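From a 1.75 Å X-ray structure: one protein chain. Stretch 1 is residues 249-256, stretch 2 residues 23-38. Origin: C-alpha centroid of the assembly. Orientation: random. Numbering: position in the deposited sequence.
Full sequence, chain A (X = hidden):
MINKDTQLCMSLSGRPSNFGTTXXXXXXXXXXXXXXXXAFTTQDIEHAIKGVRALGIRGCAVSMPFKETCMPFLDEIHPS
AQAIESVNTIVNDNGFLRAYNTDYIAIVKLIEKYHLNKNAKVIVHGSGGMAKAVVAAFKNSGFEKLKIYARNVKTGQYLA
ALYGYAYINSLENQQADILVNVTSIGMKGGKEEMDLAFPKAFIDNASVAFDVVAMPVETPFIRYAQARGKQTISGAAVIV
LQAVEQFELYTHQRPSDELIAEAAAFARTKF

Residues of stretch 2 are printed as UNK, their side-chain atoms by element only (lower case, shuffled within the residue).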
# COMPACT_ATOMS: atom_id res chain seq x y z
N LEU A 249 -11.65 -6.51 6.94
CA LEU A 249 -11.90 -5.77 8.17
C LEU A 249 -13.36 -5.32 8.26
O LEU A 249 -13.98 -5.35 9.32
CB LEU A 249 -10.95 -4.60 8.27
CG LEU A 249 -9.54 -4.97 8.71
CD1 LEU A 249 -8.55 -3.84 8.42
CD2 LEU A 249 -9.44 -5.36 10.17
N TYR A 250 -13.90 -4.85 7.15
CA TYR A 250 -15.25 -4.28 7.20
C TYR A 250 -16.34 -5.36 7.29
O TYR A 250 -17.33 -5.14 7.98
CB TYR A 250 -15.56 -3.43 5.97
CG TYR A 250 -14.59 -2.31 5.63
CD1 TYR A 250 -13.82 -1.67 6.58
CD2 TYR A 250 -14.48 -1.88 4.32
CE1 TYR A 250 -12.93 -0.66 6.22
CE2 TYR A 250 -13.59 -0.89 3.94
CZ TYR A 250 -12.84 -0.26 4.91
OH TYR A 250 -11.95 0.71 4.52
N THR A 251 -16.18 -6.46 6.56
CA THR A 251 -17.26 -7.43 6.37
C THR A 251 -17.11 -8.73 7.17
O THR A 251 -18.03 -9.55 7.21
CB THR A 251 -17.33 -7.91 4.93
OG1 THR A 251 -16.11 -8.62 4.63
CG2 THR A 251 -17.44 -6.76 3.94
N HIS A 252 -15.91 -8.96 7.67
CA HIS A 252 -15.51 -10.22 8.31
C HIS A 252 -15.49 -11.44 7.39
O HIS A 252 -15.55 -12.58 7.84
CB HIS A 252 -16.37 -10.53 9.54
CG HIS A 252 -16.19 -9.51 10.62
ND1 HIS A 252 -17.24 -8.83 11.19
CD2 HIS A 252 -15.06 -9.00 11.16
CE1 HIS A 252 -16.77 -7.99 12.08
NE2 HIS A 252 -15.45 -8.06 12.08
N GLN A 253 -15.36 -11.19 6.09
CA GLN A 253 -15.15 -12.22 5.08
C GLN A 253 -13.95 -11.89 4.19
O GLN A 253 -13.86 -10.79 3.63
CB GLN A 253 -16.38 -12.38 4.18
CG GLN A 253 -17.56 -13.05 4.88
CD GLN A 253 -18.74 -13.34 3.97
OE1 GLN A 253 -18.55 -13.91 2.89
NE2 GLN A 253 -19.95 -13.04 4.43
N ARG A 254 -13.08 -12.88 4.03
CA ARG A 254 -11.97 -12.83 3.08
C ARG A 254 -12.48 -13.48 1.80
O ARG A 254 -12.82 -14.67 1.78
CB ARG A 254 -10.77 -13.61 3.63
CG ARG A 254 -9.54 -13.61 2.73
CD ARG A 254 -8.35 -14.33 3.35
NE ARG A 254 -7.95 -13.78 4.65
CZ ARG A 254 -7.01 -14.26 5.47
NH1 ARG A 254 -6.33 -15.36 5.19
NH2 ARG A 254 -6.74 -13.65 6.62
N PRO A 255 -12.55 -12.74 0.69
CA PRO A 255 -12.97 -13.38 -0.56
C PRO A 255 -11.90 -14.36 -1.01
O PRO A 255 -10.73 -14.17 -0.69
CB PRO A 255 -13.11 -12.22 -1.55
CG PRO A 255 -13.08 -11.03 -0.71
CD PRO A 255 -12.25 -11.31 0.51
N SER A 256 -12.33 -15.37 -1.75
CA SER A 256 -11.44 -16.35 -2.35
C SER A 256 -10.50 -15.68 -3.34
O SER A 256 -10.81 -14.64 -3.91
CB SER A 256 -12.23 -17.38 -3.15
OG SER A 256 -12.83 -16.81 -4.32
N UNK A 23 -14.42 -2.27 -7.22
CA UNK A 23 -13.88 -3.50 -6.62
C UNK A 23 -14.74 -3.96 -5.47
O UNK A 23 -15.14 -5.12 -5.42
c UNK A 23 -12.46 -3.19 -6.13
c UNK A 23 -10.22 -6.49 -4.51
c UNK A 23 -11.60 -4.54 -4.19
c UNK A 23 -10.29 -6.30 -5.85
c UNK A 23 -11.03 -5.23 -6.39
c UNK A 23 -11.71 -4.35 -5.56
c UNK A 23 -10.84 -5.58 -3.67
N UNK A 24 -14.99 -3.08 -4.50
CA UNK A 24 -15.76 -3.52 -3.33
C UNK A 24 -17.22 -3.90 -3.66
O UNK A 24 -17.76 -4.91 -3.19
n UNK A 24 -12.69 -2.46 -0.14
c UNK A 24 -15.71 -2.47 -2.22
c UNK A 24 -14.39 -2.37 -1.52
n UNK A 24 -13.38 -1.52 -1.94
c UNK A 24 -13.96 -2.91 -0.36
c UNK A 24 -12.35 -1.63 -1.12
N UNK A 25 -17.88 -3.10 -4.49
CA UNK A 25 -19.25 -3.38 -4.87
C UNK A 25 -19.39 -4.69 -5.65
O UNK A 25 -20.32 -5.47 -5.40
n UNK A 25 -20.98 -1.27 -3.65
o UNK A 25 -19.81 0.10 -4.99
c UNK A 25 -19.90 -2.22 -5.63
c UNK A 25 -20.24 -1.03 -4.72
N UNK A 26 -18.43 -4.99 -6.50
CA UNK A 26 -18.42 -6.29 -7.16
C UNK A 26 -18.38 -7.45 -6.16
O UNK A 26 -19.15 -8.41 -6.28
c UNK A 26 -17.22 -6.37 -8.09
c UNK A 26 -16.88 -10.00 -10.38
c UNK A 26 -17.80 -7.80 -10.11
c UNK A 26 -17.12 -7.64 -8.90
c UNK A 26 -16.21 -9.86 -9.19
o UNK A 26 -16.74 -11.18 -11.10
c UNK A 26 -16.33 -8.69 -8.45
c UNK A 26 -17.69 -8.99 -10.86
N UNK A 27 -17.47 -7.34 -5.20
CA UNK A 27 -17.37 -8.39 -4.18
C UNK A 27 -18.59 -8.47 -3.29
O UNK A 27 -18.99 -9.58 -2.93
c UNK A 27 -13.56 -7.95 -3.42
c UNK A 27 -14.67 -9.95 -4.50
c UNK A 27 -14.79 -8.47 -4.14
c UNK A 27 -16.09 -8.23 -3.37
N UNK A 28 -19.21 -7.36 -2.88
CA UNK A 28 -20.45 -7.47 -2.11
C UNK A 28 -21.51 -8.27 -2.84
O UNK A 28 -22.18 -9.11 -2.26
c UNK A 28 -18.51 -4.70 0.71
c UNK A 28 -20.16 -5.18 -1.00
c UNK A 28 -21.08 -6.11 -1.75
c UNK A 28 -19.32 -5.61 0.02
c UNK A 28 -20.21 -3.82 -1.25
c UNK A 28 -18.57 -3.35 0.43
c UNK A 28 -19.44 -2.91 -0.53
o UNK A 28 -17.76 -2.49 1.13
N UNK A 29 -21.64 -8.00 -4.13
CA UNK A 29 -22.59 -8.72 -4.94
C UNK A 29 -22.29 -10.22 -4.96
O UNK A 29 -23.20 -11.03 -4.73
o UNK A 29 -24.78 -8.77 -6.94
c UNK A 29 -23.57 -8.84 -7.23
c UNK A 29 -22.62 -8.10 -6.33
o UNK A 29 -23.16 -9.54 -8.18
N UNK A 30 -21.04 -10.59 -5.26
CA UNK A 30 -20.65 -11.98 -5.39
C UNK A 30 -20.77 -12.75 -4.09
O UNK A 30 -21.06 -13.95 -4.12
c UNK A 30 -19.76 -12.59 -8.38
n UNK A 30 -19.67 -13.48 -10.64
c UNK A 30 -19.60 -12.22 -9.84
c UNK A 30 -19.09 -11.62 -7.41
c UNK A 30 -19.24 -12.14 -5.97
N UNK A 31 -20.56 -12.08 -2.95
CA UNK A 31 -20.60 -12.72 -1.64
C UNK A 31 -21.94 -12.63 -0.91
O UNK A 31 -22.08 -13.16 0.19
c UNK A 31 -18.06 -12.66 -1.01
c UNK A 31 -19.49 -12.17 -0.74
c UNK A 31 -17.11 -12.11 0.05
c UNK A 31 -17.98 -14.17 -0.95
N UNK A 32 -22.94 -11.99 -1.53
CA UNK A 32 -24.25 -11.85 -0.92
C UNK A 32 -24.26 -10.99 0.32
O UNK A 32 -25.02 -11.24 1.24
N UNK A 33 -23.41 -9.96 0.33
CA UNK A 33 -23.34 -9.02 1.45
C UNK A 33 -24.17 -7.76 1.24
O UNK A 33 -24.13 -7.15 0.17
c UNK A 33 -21.91 -8.58 1.68
c UNK A 33 -19.53 -9.40 2.05
c UNK A 33 -20.99 -9.60 2.34
c UNK A 33 -21.19 -9.58 3.85
N UNK A 34 -24.93 -7.40 2.26
CA UNK A 34 -25.78 -6.22 2.21
C UNK A 34 -25.02 -4.95 2.59
O UNK A 34 -25.18 -4.40 3.69
c UNK A 34 -26.98 -6.38 3.16
o UNK A 34 -28.08 -4.68 1.87
n UNK A 34 -28.92 -5.14 3.91
c UNK A 34 -28.04 -5.31 2.93
N UNK A 35 -24.16 -4.58 1.66
CA UNK A 35 -23.17 -3.51 1.78
C UNK A 35 -23.16 -2.79 0.43
O UNK A 35 -23.40 -3.41 -0.61
c UNK A 35 -21.76 -4.06 1.99
c UNK A 35 -21.93 -5.41 4.12
c UNK A 35 -20.53 -4.96 5.99
c UNK A 35 -21.54 -5.71 5.41
c UNK A 35 -20.33 -3.66 4.01
c UNK A 35 -19.92 -3.94 5.28
c UNK A 35 -21.36 -4.37 3.41
N UNK A 36 -22.85 -1.49 0.47
CA UNK A 36 -22.48 -0.68 -0.69
C UNK A 36 -21.25 0.15 -0.37
O UNK A 36 -20.93 0.43 0.79
c UNK A 36 -23.61 0.26 -1.13
c UNK A 36 -24.73 -0.52 -1.73
c UNK A 36 -24.92 2.37 -0.39
c UNK A 36 -24.06 1.16 0.02
N UNK A 37 -20.49 0.49 -1.41
CA UNK A 37 -19.28 1.27 -1.26
C UNK A 37 -19.35 2.52 -2.15
O UNK A 37 -19.82 2.43 -3.29
c UNK A 37 -14.16 1.88 -0.53
c UNK A 37 -14.80 2.47 -1.61
c UNK A 37 -14.80 0.90 0.19
c UNK A 37 -16.71 1.01 -1.31
o UNK A 37 -12.91 2.25 -0.11
c UNK A 37 -18.06 0.47 -1.74
c UNK A 37 -16.07 2.04 -1.99
c UNK A 37 -16.05 0.46 -0.21
N UNK A 38 -18.92 3.65 -1.63
CA UNK A 38 -18.74 4.84 -2.47
C UNK A 38 -17.56 5.69 -2.03
O UNK A 38 -17.32 5.85 -0.83
c UNK A 38 -21.25 7.59 -3.56
n UNK A 38 -19.97 9.72 -4.01
c UNK A 38 -20.00 5.69 -2.47
c UNK A 38 -20.05 6.66 -3.64
c UNK A 38 -20.84 8.96 -3.04
O HOH W 1 -20.39 -15.11 1.26
O HOH W 2 -22.78 -13.14 2.99
O HOH W 3 -11.75 0.49 1.69

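Position 23, on a helix that begins earlier in the chain, carries one carbon and a six-carbon ring with no contact to stretch 1; it is Phe-23. At 24 the CA-to-CB bond points toward stretch 1, and one carbon leads to a five-membered ring of three carbons and two nitrogens that comes near Tyr-250. This is His-24, whose NE2 lies 4.5 Å from CE2 of Tyr-250. Position 25 has two carbons, the second bearing one oxygen and one nitrogen, out of reach of stretch 1: Asn-25. Position 26, a six-carbon ring on one carbon with a terminal oxygen, is likewise remote and is Tyr-26.

Four carbons forked at the second occupy 27, packed against the ring of Pro-255; this is Leu-27, with CD2 4.0 Å from CB of Pro-255. Position 28 again shows a six-carbon ring bearing an oxygen, its edge meeting the methyl of Thr-251. It is Tyr-28, with CE1 4.0 Å from CG2 of Thr-251. Positions 29 and 30 make no contact: two carbons with two oxygens on the second give Asp-29, and four carbons in a row ending in nitrogen give Lys-30.

Position 31 has four carbons forked at the second, reaching Gln-253 and Pro-255. In Leu-31, CD1 is 3.7 Å from OE1 of Gln-253 and 4.2 Å from CG of Pro-255. Position 32 has no side-chain atoms and is Gly-32; its positive phi, which favours glycine, belongs to a Schellman motif closing the helix. Position 33, another four-carbon fork, approaches Thr-251 and Gln-253: Leu-33, with CD1 3.9 Å from CG2 of Thr-251. Two carbons with one oxygen and one nitrogen at 34, far from stretch 1, indicate Asn-34.

At 35, where a strand begins, an unsubstituted six-carbon ring lies beneath the Thr-251 methyl. It is Phe-35; CG2 of Thr-251 sits over one face in a CH-pi contact. Position 36, four carbons forked at the first with one longer arm, is out of reach of stretch 1 and is Ile-36. The oxygen-bearing six-carbon ring at 37 meets Tyr-250 with its edge: Tyr-37. Four carbons ending in nitrogen make 38 the exposed Lys-38.

The contact, burying 481 Å², is chiefly apolar and has no direct hydrogen bond across it. Thr-251 uses its OG1 to accept a bond from N of Gln-253 (3.0 Å), while its CG2 packs among Tyr-28, Leu-33 and Phe-35. Water supplies the polar links: two molecules join O of Leu-31 to the amide of Gln-253, and a third bridges OH of Tyr-250 and OH of Tyr-37.

Stretch 2, residues 23-38: FHNYLYDKLGLNFIYK
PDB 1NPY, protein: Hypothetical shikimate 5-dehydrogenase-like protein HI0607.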